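Local coordinates for dally-like, isoform A (Drosophila melanogaster, PDB 6XTZ), which binds Wnt and Hedgehog-family proteins as a cell-surface glypican proteoglycan and holds O-palmitoleoyl serine, a mimic of the Wnt lipid, in a pocket here, at residues G46-T50 with G237-G241; R62-E66 with R221-T227; C171-M176 with V318-C322; V198-Y203 with H532-A536. The protein carries 5 engineered substitutions. One frame throughout, in Å; residues are numbered along the deposited sequence.

Contact 1 (G46-T50 with G237-G241)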
loop_
_atom_site.group_PDB
_atom_site.type_symbol
_atom_site.label_atom_id
_atom_site.label_comp_id
_atom_site.label_asym_id
_atom_site.label_seq_id
_atom_site.Cartn_x
_atom_site.Cartn_y
_atom_site.Cartn_z
ATOM N N GLY A 46 10.687 -28.922 -41.442
ATOM C CA GLY A 46 11.100 -29.658 -40.264
ATOM C C GLY A 46 11.399 -28.734 -39.094
ATOM O O GLY A 46 11.321 -27.508 -39.187
ATOM N N THR A 47 11.750 -29.366 -37.976
ATOM C CA THR A 47 12.074 -28.663 -36.745
ATOM C C THR A 47 13.188 -29.405 -36.021
ATOM O O THR A 47 13.348 -30.618 -36.178
ATOM C CB THR A 47 10.852 -28.538 -35.825
ATOM O OG1 THR A 47 11.261 -28.017 -34.553
ATOM C CG2 THR A 47 10.194 -29.896 -35.625
ATOM N N CYS A 48 13.957 -28.664 -35.227
ATOM C CA CYS A 48 15.046 -29.242 -34.451
ATOM C C CYS A 48 14.610 -29.689 -33.063
ATOM O O CYS A 48 15.454 -30.126 -32.275
ATOM C CB CYS A 48 16.201 -28.243 -34.323
ATOM S SG CYS A 48 16.973 -27.789 -35.884
ATOM N N CYS A 49 13.323 -29.597 -32.749
ATOM C CA CYS A 49 12.805 -29.942 -31.435
ATOM C C CYS A 49 11.819 -31.094 -31.544
ATOM O O CYS A 49 11.063 -31.190 -32.516
ATOM C CB CYS A 49 12.121 -28.739 -30.780
ATOM S SG CYS A 49 13.258 -27.425 -30.314
ATOM N N THR A 50 11.836 -31.965 -30.544
ATOM C CA THR A 50 10.854 -33.029 -30.416
ATOM C C THR A 50 9.754 -32.597 -29.453
ATOM O O THR A 50 9.819 -31.537 -28.827
ATOM C CB THR A 50 11.511 -34.322 -29.931
ATOM O OG1 THR A 50 11.989 -34.141 -28.593
ATOM C CG2 THR A 50 12.681 -34.694 -30.832
ATOM N N GLY A 237 12.783 -20.251 -30.718
ATOM C CA GLY A 237 13.784 -19.765 -31.652
ATOM C C GLY A 237 14.850 -20.802 -31.949
ATOM O O GLY A 237 15.277 -20.957 -33.095
ATOM N N ALA A 238 15.284 -21.537 -30.921
ATOM C CA ALA A 238 16.288 -22.573 -31.128
ATOM C C ALA A 238 15.732 -23.744 -31.926
ATOM O O ALA A 238 16.492 -24.454 -32.594
ATOM C CB ALA A 238 16.832 -23.056 -29.785
ATOM N N CYS A 239 14.416 -23.966 -31.870
ATOM C CA CYS A 239 13.818 -25.044 -32.648
ATOM C C CYS A 239 13.899 -24.792 -34.148
ATOM O O CYS A 239 13.793 -25.744 -34.929
ATOM C CB CYS A 239 12.363 -25.255 -32.226
ATOM S SG CYS A 239 12.163 -25.725 -30.489
ATOM N N LYS A 240 14.083 -23.542 -34.569
ATOM C CA LYS A 240 14.310 -23.213 -35.968
ATOM C C LYS A 240 15.785 -23.021 -36.295
ATOM O O LYS A 240 16.107 -22.471 -37.352
ATOM C CB LYS A 240 13.528 -21.956 -36.356
ATOM C CG LYS A 240 12.031 -22.169 -36.519
ATOM C CD LYS A 240 11.379 -20.954 -37.155
ATOM C CE LYS A 240 9.924 -21.224 -37.478
ATOM N NZ LYS A 240 9.290 -20.095 -38.213
ATOM N N GLY A 241 16.684 -23.462 -35.419
ATOM C CA GLY A 241 18.102 -23.294 -35.653
ATOM C C GLY A 241 18.644 -21.920 -35.338
ATOM O O GLY A 241 19.828 -21.667 -35.588
#

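Contact 2 (R62-E66 with R221-T227)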
loop_
_atom_site.group_PDB
_atom_site.type_symbol
_atom_site.label_atom_id
_atom_site.label_comp_id
_atom_site.label_asym_id
_atom_site.label_seq_id
_atom_site.Cartn_x
_atom_site.Cartn_y
_atom_site.Cartn_z
ATOM N N ARG A 62 7.625 -21.787 -17.513
ATOM C CA ARG A 62 6.577 -21.458 -16.555
ATOM C C ARG A 62 7.129 -21.392 -15.136
ATOM O O ARG A 62 6.716 -20.537 -14.343
ATOM C CB ARG A 62 5.438 -22.473 -16.650
ATOM C CG ARG A 62 4.289 -22.192 -15.699
ATOM C CD ARG A 62 3.114 -23.125 -15.933
ATOM N NE ARG A 62 2.039 -22.876 -14.975
ATOM C CZ ARG A 62 0.865 -23.497 -14.989
ATOM N NH1 ARG A 62 0.605 -24.409 -15.915
ATOM N NH2 ARG A 62 -0.051 -23.207 -14.076
ATOM N N GLN A 63 8.077 -22.271 -14.802
ATOM C CA GLN A 63 8.662 -22.247 -13.465
ATOM C C GLN A 63 9.606 -21.065 -13.281
ATOM O O GLN A 63 9.716 -20.533 -12.172
ATOM C CB GLN A 63 9.394 -23.558 -13.182
ATOM C CG GLN A 63 8.470 -24.753 -13.022
ATOM C CD GLN A 63 9.223 -26.046 -12.776
ATOM O OE1 GLN A 63 10.442 -26.046 -12.597
ATOM N NE2 GLN A 63 8.498 -27.159 -12.765
ATOM N N GLN A 64 10.294 -20.642 -14.346
ATOM C CA GLN A 64 11.181 -19.488 -14.230
ATOM C C GLN A 64 10.390 -18.199 -14.041
ATOM O O GLN A 64 10.782 -17.336 -13.248
ATOM C CB GLN A 64 12.086 -19.387 -15.457
ATOM C CG GLN A 64 13.196 -20.428 -15.497
ATOM C CD GLN A 64 14.079 -20.295 -16.725
ATOM O OE1 GLN A 64 13.818 -19.475 -17.606
ATOM N NE2 GLN A 64 15.130 -21.104 -16.788
ATOM N N LEU A 65 9.275 -18.049 -14.761
ATOM C CA LEU A 65 8.456 -16.852 -14.598
ATOM C C LEU A 65 7.775 -16.838 -13.235
ATOM O O LEU A 65 7.746 -15.802 -12.561
ATOM C CB LEU A 65 7.422 -16.757 -15.720
ATOM C CG LEU A 65 6.456 -15.568 -15.637
ATOM C CD1 LEU A 65 7.217 -14.259 -15.486
ATOM C CD2 LEU A 65 5.542 -15.517 -16.853
ATOM N N GLU A 66 7.226 -17.978 -12.812
ATOM C CA GLU A 66 6.579 -18.038 -11.506
ATOM C C GLU A 66 7.587 -17.852 -10.379
ATOM O O GLU A 66 7.270 -17.244 -9.350
ATOM C CB GLU A 66 5.828 -19.360 -11.349
ATOM C CG GLU A 66 4.484 -19.376 -12.060
ATOM C CD GLU A 66 3.756 -20.701 -11.926
ATOM O OE1 GLU A 66 4.430 -21.742 -11.764
ATOM O OE2 GLU A 66 2.507 -20.698 -11.984
ATOM N N ARG A 221 -2.114 -18.658 -10.215
ATOM C CA ARG A 221 -1.233 -19.428 -11.077
ATOM C C ARG A 221 -1.375 -18.981 -12.526
ATOM O O ARG A 221 -2.428 -18.496 -12.948
ATOM C CB ARG A 221 -1.539 -20.922 -10.968
ATOM C CG ARG A 221 -1.378 -21.497 -9.571
ATOM C CD ARG A 221 -1.768 -22.966 -9.538
ATOM N NE ARG A 221 -1.586 -23.557 -8.216
ATOM C CZ ARG A 221 -2.517 -23.570 -7.268
ATOM N NH1 ARG A 221 -2.262 -24.131 -6.094
ATOM N NH2 ARG A 221 -3.703 -23.021 -7.492
ATOM N N LEU A 222 -0.297 -19.148 -13.285
ATOM C CA LEU A 222 -0.349 -18.891 -14.716
ATOM C C LEU A 222 -1.261 -19.905 -15.397
ATOM O O LEU A 222 -1.380 -21.053 -14.964
ATOM C CB LEU A 222 1.054 -18.951 -15.317
ATOM C CG LEU A 222 2.069 -17.989 -14.697
ATOM C CD1 LEU A 222 3.436 -18.148 -15.344
ATOM C CD2 LEU A 222 1.584 -16.556 -14.817
ATOM N N ASN A 223 -1.922 -19.470 -16.465
ATOM C CA ASN A 223 -2.849 -20.323 -17.192
ATOM C C ASN A 223 -2.164 -20.963 -18.396
ATOM O O ASN A 223 -1.028 -20.636 -18.749
ATOM C CB ASN A 223 -4.091 -19.531 -17.627
ATOM C CG ASN A 223 -3.751 -18.294 -18.438
ATOM O OD1 ASN A 223 -2.843 -18.303 -19.271
ATOM N ND2 ASN A 223 -4.488 -17.217 -18.198
ATOM N N ALA A 224 -2.885 -21.890 -19.032
ATOM C CA ALA A 224 -2.331 -22.622 -20.168
ATOM C C ALA A 224 -2.021 -21.703 -21.342
ATOM O O ALA A 224 -1.048 -21.940 -22.069
ATOM C CB ALA A 224 -3.294 -23.726 -20.598
ATOM N N ASP A 225 -2.823 -20.655 -21.544
ATOM C CA ASP A 225 -2.552 -19.729 -22.639
ATOM C C ASP A 225 -1.224 -19.010 -22.448
ATOM O O ASP A 225 -0.563 -18.655 -23.432
ATOM C CB ASP A 225 -3.688 -18.716 -22.778
ATOM C CG ASP A 225 -4.964 -19.341 -23.311
ATOM O OD1 ASP A 225 -4.968 -20.563 -23.576
ATOM O OD2 ASP A 225 -5.964 -18.611 -23.470
ATOM N N CYS A 226 -0.815 -18.788 -21.196
ATOM C CA CYS A 226 0.478 -18.162 -20.947
ATOM C C CYS A 226 1.623 -19.091 -21.322
ATOM O O CYS A 226 2.633 -18.646 -21.879
ATOM C CB CYS A 226 0.596 -17.746 -19.480
ATOM S SG CYS A 226 2.301 -17.465 -18.943
ATOM N N THR A 227 1.486 -20.384 -21.016
ATOM C CA THR A 227 2.550 -21.336 -21.320
ATOM C C THR A 227 2.870 -21.352 -22.809
ATOM O O THR A 227 4.043 -21.362 -23.196
ATOM C CB THR A 227 2.154 -22.734 -20.845
ATOM O OG1 THR A 227 1.802 -22.688 -19.457
ATOM C CG2 THR A 227 3.308 -23.709 -21.036
#

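Contact 3 (C171-M176 with V318-C322)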
loop_
_atom_site.group_PDB
_atom_site.type_symbol
_atom_site.label_atom_id
_atom_site.label_comp_id
_atom_site.label_asym_id
_atom_site.label_seq_id
_atom_site.Cartn_x
_atom_site.Cartn_y
_atom_site.Cartn_z
ATOM N N CYS A 171 -27.739 19.812 33.674
ATOM C CA CYS A 171 -28.107 21.064 33.027
ATOM C C CYS A 171 -26.867 21.851 32.628
ATOM O O CYS A 171 -26.817 22.440 31.542
ATOM C CB CYS A 171 -29.000 21.890 33.954
ATOM S SG CYS A 171 -29.720 23.367 33.192
ATOM N N VAL A 172 -25.849 21.867 33.494
ATOM C CA VAL A 172 -24.591 22.520 33.148
ATOM C C VAL A 172 -23.927 21.803 31.981
ATOM O O VAL A 172 -23.403 22.440 31.059
ATOM C CB VAL A 172 -23.661 22.584 34.375
ATOM C CG1 VAL A 172 -22.359 23.287 34.021
ATOM C CG2 VAL A 172 -24.354 23.284 35.530
ATOM N N SER A 173 -23.948 20.468 31.995
ATOM C CA SER A 173 -23.366 19.705 30.895
ATOM C C SER A 173 -24.107 19.971 29.591
ATOM O O SER A 173 -23.488 20.193 28.545
ATOM C CB SER A 173 -23.379 18.213 31.229
ATOM O OG SER A 173 -22.779 17.453 30.193
ATOM N N GLU A 174 -25.442 19.958 29.636
ATOM C CA GLU A 174 -26.226 20.215 28.433
ATOM C C GLU A 174 -26.049 21.643 27.936
ATOM O O GLU A 174 -26.060 21.879 26.722
ATOM C CB GLU A 174 -27.704 19.924 28.695
ATOM C CG GLU A 174 -28.080 18.455 28.581
ATOM C CD GLU A 174 -28.072 17.962 27.145
ATOM O OE1 GLU A 174 -28.172 18.800 26.225
ATOM O OE2 GLU A 174 -27.964 16.735 26.938
ATOM N N HIS A 175 -25.880 22.602 28.847
ATOM C CA HIS A 175 -25.711 23.989 28.433
ATOM C C HIS A 175 -24.287 24.281 27.976
ATOM O O HIS A 175 -24.085 25.146 27.118
ATOM C CB HIS A 175 -26.109 24.931 29.570
ATOM C CG HIS A 175 -27.587 24.997 29.806
ATOM N ND1 HIS A 175 -28.184 26.024 30.506
ATOM C CD2 HIS A 175 -28.588 24.166 29.430
ATOM C CE1 HIS A 175 -29.489 25.822 30.552
ATOM N NE2 HIS A 175 -29.760 24.702 29.908
ATOM N N MET A 176 -23.295 23.574 28.521
ATOM C CA MET A 176 -21.922 23.747 28.063
ATOM C C MET A 176 -21.688 23.171 26.673
ATOM O O MET A 176 -20.634 23.436 26.084
ATOM C CB MET A 176 -20.947 23.109 29.053
ATOM C CG MET A 176 -20.760 23.898 30.339
ATOM S SD MET A 176 -20.109 25.554 30.054
ATOM C CE MET A 176 -20.037 26.175 31.732
ATOM N N VAL A 318 -25.353 30.470 32.406
ATOM C CA VAL A 318 -25.578 29.128 32.933
ATOM C C VAL A 318 -26.696 29.143 33.968
ATOM O O VAL A 318 -27.547 28.244 33.995
ATOM C CB VAL A 318 -24.271 28.554 33.510
ATOM C CG1 VAL A 318 -24.540 27.254 34.250
ATOM C CG2 VAL A 318 -23.259 28.330 32.400
ATOM N N PHE A 319 -26.720 30.163 34.832
ATOM C CA PHE A 319 -27.808 30.290 35.797
ATOM C C PHE A 319 -29.156 30.422 35.102
ATOM O O PHE A 319 -30.173 29.951 35.624
ATOM C CB PHE A 319 -27.563 31.489 36.715
ATOM C CG PHE A 319 -26.440 31.287 37.693
ATOM C CD1 PHE A 319 -26.090 30.015 38.117
ATOM C CD2 PHE A 319 -25.736 32.371 38.192
ATOM C CE1 PHE A 319 -25.057 29.828 39.017
ATOM C CE2 PHE A 319 -24.703 32.192 39.092
ATOM C CZ PHE A 319 -24.363 30.918 39.505
ATOM N N GLN A 320 -29.185 31.053 33.931
ATOM C CA GLN A 320 -30.398 31.126 33.125
ATOM C C GLN A 320 -30.646 29.771 32.474
ATOM O O GLN A 320 -29.917 29.368 31.562
ATOM C CB GLN A 320 -30.267 32.221 32.070
ATOM C CG GLN A 320 -29.972 33.601 32.633
ATOM C CD GLN A 320 -29.644 34.611 31.552
ATOM O OE1 GLN A 320 -29.707 34.305 30.360
ATOM N NE2 GLN A 320 -29.286 35.823 31.961
ATOM N N GLY A 321 -31.671 29.061 32.941
ATOM C CA GLY A 321 -32.016 27.752 32.432
ATOM C C GLY A 321 -31.708 26.613 33.380
ATOM O O GLY A 321 -32.277 25.525 33.223
ATOM N N CYS A 322 -30.826 26.828 34.356
ATOM C CA CYS A 322 -30.506 25.807 35.350
ATOM C C CYS A 322 -30.894 26.247 36.754
ATOM O O CYS A 322 -31.669 25.552 37.419
ATOM C CB CYS A 322 -29.013 25.452 35.287
ATOM S SG CYS A 322 -28.441 24.871 33.671
#

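Contact 4 (V198-Y203 with H532-A536)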
loop_
_atom_site.group_PDB
_atom_site.type_symbol
_atom_site.label_atom_id
_atom_site.label_comp_id
_atom_site.label_asym_id
_atom_site.label_seq_id
_atom_site.Cartn_x
_atom_site.Cartn_y
_atom_site.Cartn_z
ATOM N N VAL A 198 -6.286 10.063 12.729
ATOM C CA VAL A 198 -6.858 9.347 11.593
ATOM C C VAL A 198 -5.807 9.153 10.507
ATOM O O VAL A 198 -5.658 8.058 9.955
ATOM C CB VAL A 198 -8.098 10.084 11.055
ATOM C CG1 VAL A 198 -8.597 9.419 9.782
ATOM C CG2 VAL A 198 -9.196 10.103 12.104
ATOM N N ALA A 199 -5.053 10.209 10.193
ATOM C CA ALA A 199 -4.019 10.097 9.170
ATOM C C ALA A 199 -2.907 9.150 9.604
ATOM O O ALA A 199 -2.370 8.398 8.783
ATOM C CB ALA A 199 -3.453 11.478 8.840
ATOM N N THR A 200 -2.552 9.168 10.891
ATOM C CA THR A 200 -1.472 8.311 11.371
ATOM C C THR A 200 -1.873 6.842 11.326
ATOM O O THR A 200 -1.110 5.993 10.850
ATOM C CB THR A 200 -1.070 8.716 12.790
ATOM O OG1 THR A 200 -0.722 10.106 12.811
ATOM C CG2 THR A 200 0.120 7.893 13.260
ATOM N N ARG A 201 -3.071 6.522 11.818
ATOM C CA ARG A 201 -3.528 5.137 11.810
ATOM C C ARG A 201 -3.732 4.631 10.388
ATOM O O ARG A 201 -3.288 3.531 10.042
ATOM C CB ARG A 201 -4.819 5.002 12.617
ATOM C CG ARG A 201 -5.560 3.706 12.345
ATOM C CD ARG A 201 -6.738 3.507 13.282
ATOM N NE ARG A 201 -7.565 2.381 12.858
ATOM C CZ ARG A 201 -7.292 1.106 13.120
ATOM N NH1 ARG A 201 -6.206 0.783 13.811
ATOM N NH2 ARG A 201 -8.105 0.151 12.690
ATOM N N THR A 202 -4.400 5.426 9.547
ATOM C CA THR A 202 -4.680 4.996 8.181
ATOM C C THR A 202 -3.393 4.760 7.398
ATOM O O THR A 202 -3.316 3.836 6.580
ATOM C CB THR A 202 -5.558 6.031 7.479
ATOM O OG1 THR A 202 -6.742 6.258 8.256
ATOM C CG2 THR A 202 -5.956 5.551 6.089
ATOM N N TYR A 203 -2.371 5.582 7.643
ATOM C CA TYR A 203 -1.092 5.425 6.956
ATOM C C TYR A 203 -0.508 4.037 7.202
ATOM O O TYR A 203 -0.111 3.338 6.262
ATOM C CB TYR A 203 -0.131 6.514 7.432
ATOM C CG TYR A 203 1.131 6.677 6.614
ATOM C CD1 TYR A 203 1.090 7.218 5.337
ATOM C CD2 TYR A 203 2.369 6.325 7.137
ATOM C CE1 TYR A 203 2.244 7.384 4.596
ATOM C CE2 TYR A 203 3.528 6.487 6.404
ATOM C CZ TYR A 203 3.459 7.017 5.133
ATOM O OH TYR A 203 4.609 7.182 4.398
ATOM N N HIS A 532 -9.788 5.313 2.279
ATOM C CA HIS A 532 -9.427 5.779 3.614
ATOM C C HIS A 532 -8.254 6.750 3.564
ATOM O O HIS A 532 -8.223 7.732 4.314
ATOM C CB HIS A 532 -9.106 4.590 4.517
ATOM C CG HIS A 532 -10.265 3.668 4.734
ATOM N ND1 HIS A 532 -10.141 2.455 5.376
ATOM C CD2 HIS A 532 -11.570 3.782 4.395
ATOM C CE1 HIS A 532 -11.320 1.861 5.422
ATOM N NE2 HIS A 532 -12.204 2.645 4.833
ATOM N N LEU A 533 -7.284 6.498 2.682
ATOM C CA LEU A 533 -6.158 7.417 2.543
ATOM C C LEU A 533 -6.612 8.775 2.020
ATOM O O LEU A 533 -6.148 9.817 2.499
ATOM C CB LEU A 533 -5.098 6.816 1.620
ATOM C CG LEU A 533 -4.295 5.642 2.177
ATOM C CD1 LEU A 533 -3.408 5.052 1.093
ATOM C CD2 LEU A 533 -3.461 6.081 3.371
ATOM N N ARG A 534 -7.515 8.786 1.037
ATOM C CA ARG A 534 -8.007 10.054 0.505
ATOM C C ARG A 534 -8.821 10.811 1.546
ATOM O O ARG A 534 -8.681 12.032 1.683
ATOM C CB ARG A 534 -8.839 9.813 -0.754
ATOM C CG ARG A 534 -8.033 9.323 -1.945
ATOM C CD ARG A 534 -8.914 9.118 -3.165
ATOM N NE ARG A 534 -8.157 8.604 -4.303
ATOM C CZ ARG A 534 -8.694 8.291 -5.477
ATOM N NH1 ARG A 534 -9.997 8.439 -5.672
ATOM N NH2 ARG A 534 -7.928 7.827 -6.457
ATOM N N ASN A 535 -9.681 10.105 2.284
ATOM C CA ASN A 535 -10.429 10.748 3.359
ATOM C C ASN A 535 -9.491 11.280 4.436
ATOM O O ASN A 535 -9.684 12.391 4.942
ATOM C CB ASN A 535 -11.435 9.768 3.962
ATOM C CG ASN A 535 -12.593 9.473 3.028
ATOM O OD1 ASN A 535 -12.985 10.315 2.223
ATOM N ND2 ASN A 535 -13.148 8.272 3.136
ATOM N N ALA A 536 -8.465 10.502 4.793
ATOM C CA ALA A 536 -7.518 10.944 5.809
ATOM C C ALA A 536 -6.725 12.159 5.345
ATOM O O ALA A 536 -6.370 13.016 6.162
ATOM C CB ALA A 536 -6.573 9.802 6.180
#

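Contact 1 (G46-T50 with G237-G241)
The covalent part of this contact is the disulfide between Cys49 and Cys239, whose SG atoms lie 2.0 Å apart with a torsion of -87° about the S-S bond, close to the relaxed right angle. Both sulfurs sit beside their own backbone N and anti to the carbonyl carbon, which turns the two CB-SG bonds in to meet.

Hydrogen bonding adds a second tie at the same cysteine. Cys48 N donates to Cys239 O at 2.9 Å, nearly straight at 169° and in the carbonyl plane. Thr47 OG1 lies 3.4 Å from that same Cys239 O, a long and weak approach, while it accepts from Cys49 N at 3.2 Å. The latter bond makes an ST turn just ahead of the bridging cysteine.

Packing is modest. Cys48 CB rests 3.5 Å from Cys239 O, and Cys48 SG continues into a second disulfide with Cys10. Met57 touches both bridging cysteines and Phe17 touches Cys49.

At the end of the short helix 236-239, Gly241, with positive phi, is the C-prime residue of a Schellman motif, Gly241 N bonding Ala238 O. A disulfide joining a loop to a Schellman-capped helix end, with a second disulfide alongside, belongs to the cysteine-rich lobe of the glypican core.

Contact 2 (R62-E66 with R221-T227)
Arg62 places CG anti to its backbone N (chi1 -179°) and runs fully extended past Leu222, which points the opposite way with its CG beside the backbone N (chi1 -57°). The guanidinium thus ends with one face under Leu222 O, and NH2 comes to 2.7 Å from that oxygen, at an angle too poor for a hydrogen bond. Thr227 OG1 flanks the arginine stem, 3.8 Å from Arg62 CD.

One turn on, Glu66 reaches out from the same helix. Its OE2 accepts a weak bond from Leu222 N at 3.5 Å and lies in the guanidinium plane, at the edge, where it forms a long salt bridge with Arg62 NE at 3.7 Å. Leu222 CD1 fits between Glu66 CG and Leu65 CD2, each 3.7 Å away. With an alanine in place of Arg62, Leu222 O would probably lose the positive group lying against it and Glu66 its intrahelical partner.

Asn223 caps the following helix by accepting from Cys226 N at 2.8 Å. Through Leu222 the start of helix 224-234 is set against the long helix 51-110, while helix 248-258 adds Ile255 beside Leu65 and Cys258 in a disulfide with Cys226.

Contact 3 (C171-M176 with V318-C322)
At Cys171 and Cys322, helix 169-176 and the end of helix 296-322 pass with local axes 9.7 Å apart at closest approach and inclined at 124°. The disulfide between these two cysteines is a cross-link between helices of the all-helical glypican core, at one end of the elongated molecule. The SG atoms are 2.0 Å apart and the S-S torsion is -87°; Cys171 sends its sulfur anti to the backbone N, Cys322 beside it.

One turn after Cys171, His175 lays a ring face against the bridge, with both sulfurs over that face and offset toward its rim. Gly321 CA meets the edge in plane, where there is no room for a CB. A serine at His175 is likely to leave this side of the disulfide without its flat cover and to open a gap beside Gly321.

Elsewhere the contact is apolar. Val172 CG2 lies 4.2 Å from Val318 CG1, and Met176, bent at chi2, brings CE within 3.9 Å of Val318 CG2. Phe155 of helix 139-158 also packs on Val318. The sulfur-aromatic contact is close: Cys322 SG stands 3.6 Å from the His175 ring centroid, 27° off the ring normal.

Contact 4 (V198-Y203 with H532-A536)
His532 meets Thr202 through its CB and its carbonyl: Thr202 CG2 lies 3.6 Å from His532 CB and equally near His532 O, whereas the imidazole leads away to a weak bond with a glycerol, probably from the crystallisation liquor. Leu533 comes next. Its CD2 reaches back to 3.7 Å from the same Thr202 methyl and touches the backbone of Tyr203, so the methyl is held between two successive residues.

A turn later Ala536 presents its CB to the neighbouring helix, 3.9 Å from Ala199 CA and 4.1 Å from Val198 CG1, with Thr202 OG1 also close. Small residues at Ala199 and Ala536 let their CA atoms come within 4.9 Å. The segments run nearly antiparallel, at 159°, with axes 9.3 Å apart, as in the helical bundle of the glypican core.

Thr202 sorts its branches by chemistry. With OG1 beside the backbone N (chi1 -55°), CG2 points across the interface and the hydroxyl turns back along its own helix, donating to Val198 O at 2.7 Å. That oxygen also accepts from Thr202 N, the two donors arriving from opposite faces of the carbonyl plane. The hydroxyl proton is thus used within its own helix, and between these two segments the contact is van der Waals packing of methyls and backbone.

In the fold
From the N terminus, the loop ahead of helix 51-110 opens contact 1, and that long helix soon opens contact 2. Helix 169-176 then begins contact 3 and helix 185-216 contact 4, before any has closed. Contact 2 closes first, at helix 224-234, and contact 1 just after it at helix 236-239, so contact 2 nests within contact 1. Contact 3 closes at the end of helix 296-322 and contact 4 only at helix 513-538; these two cross each other and both cross the earlier pair. Contacts 1 and 3 mark far ends of the elongated molecule, their centres about 93 Å apart, while contact 4 ties the late helix 513-538 into the central bundle.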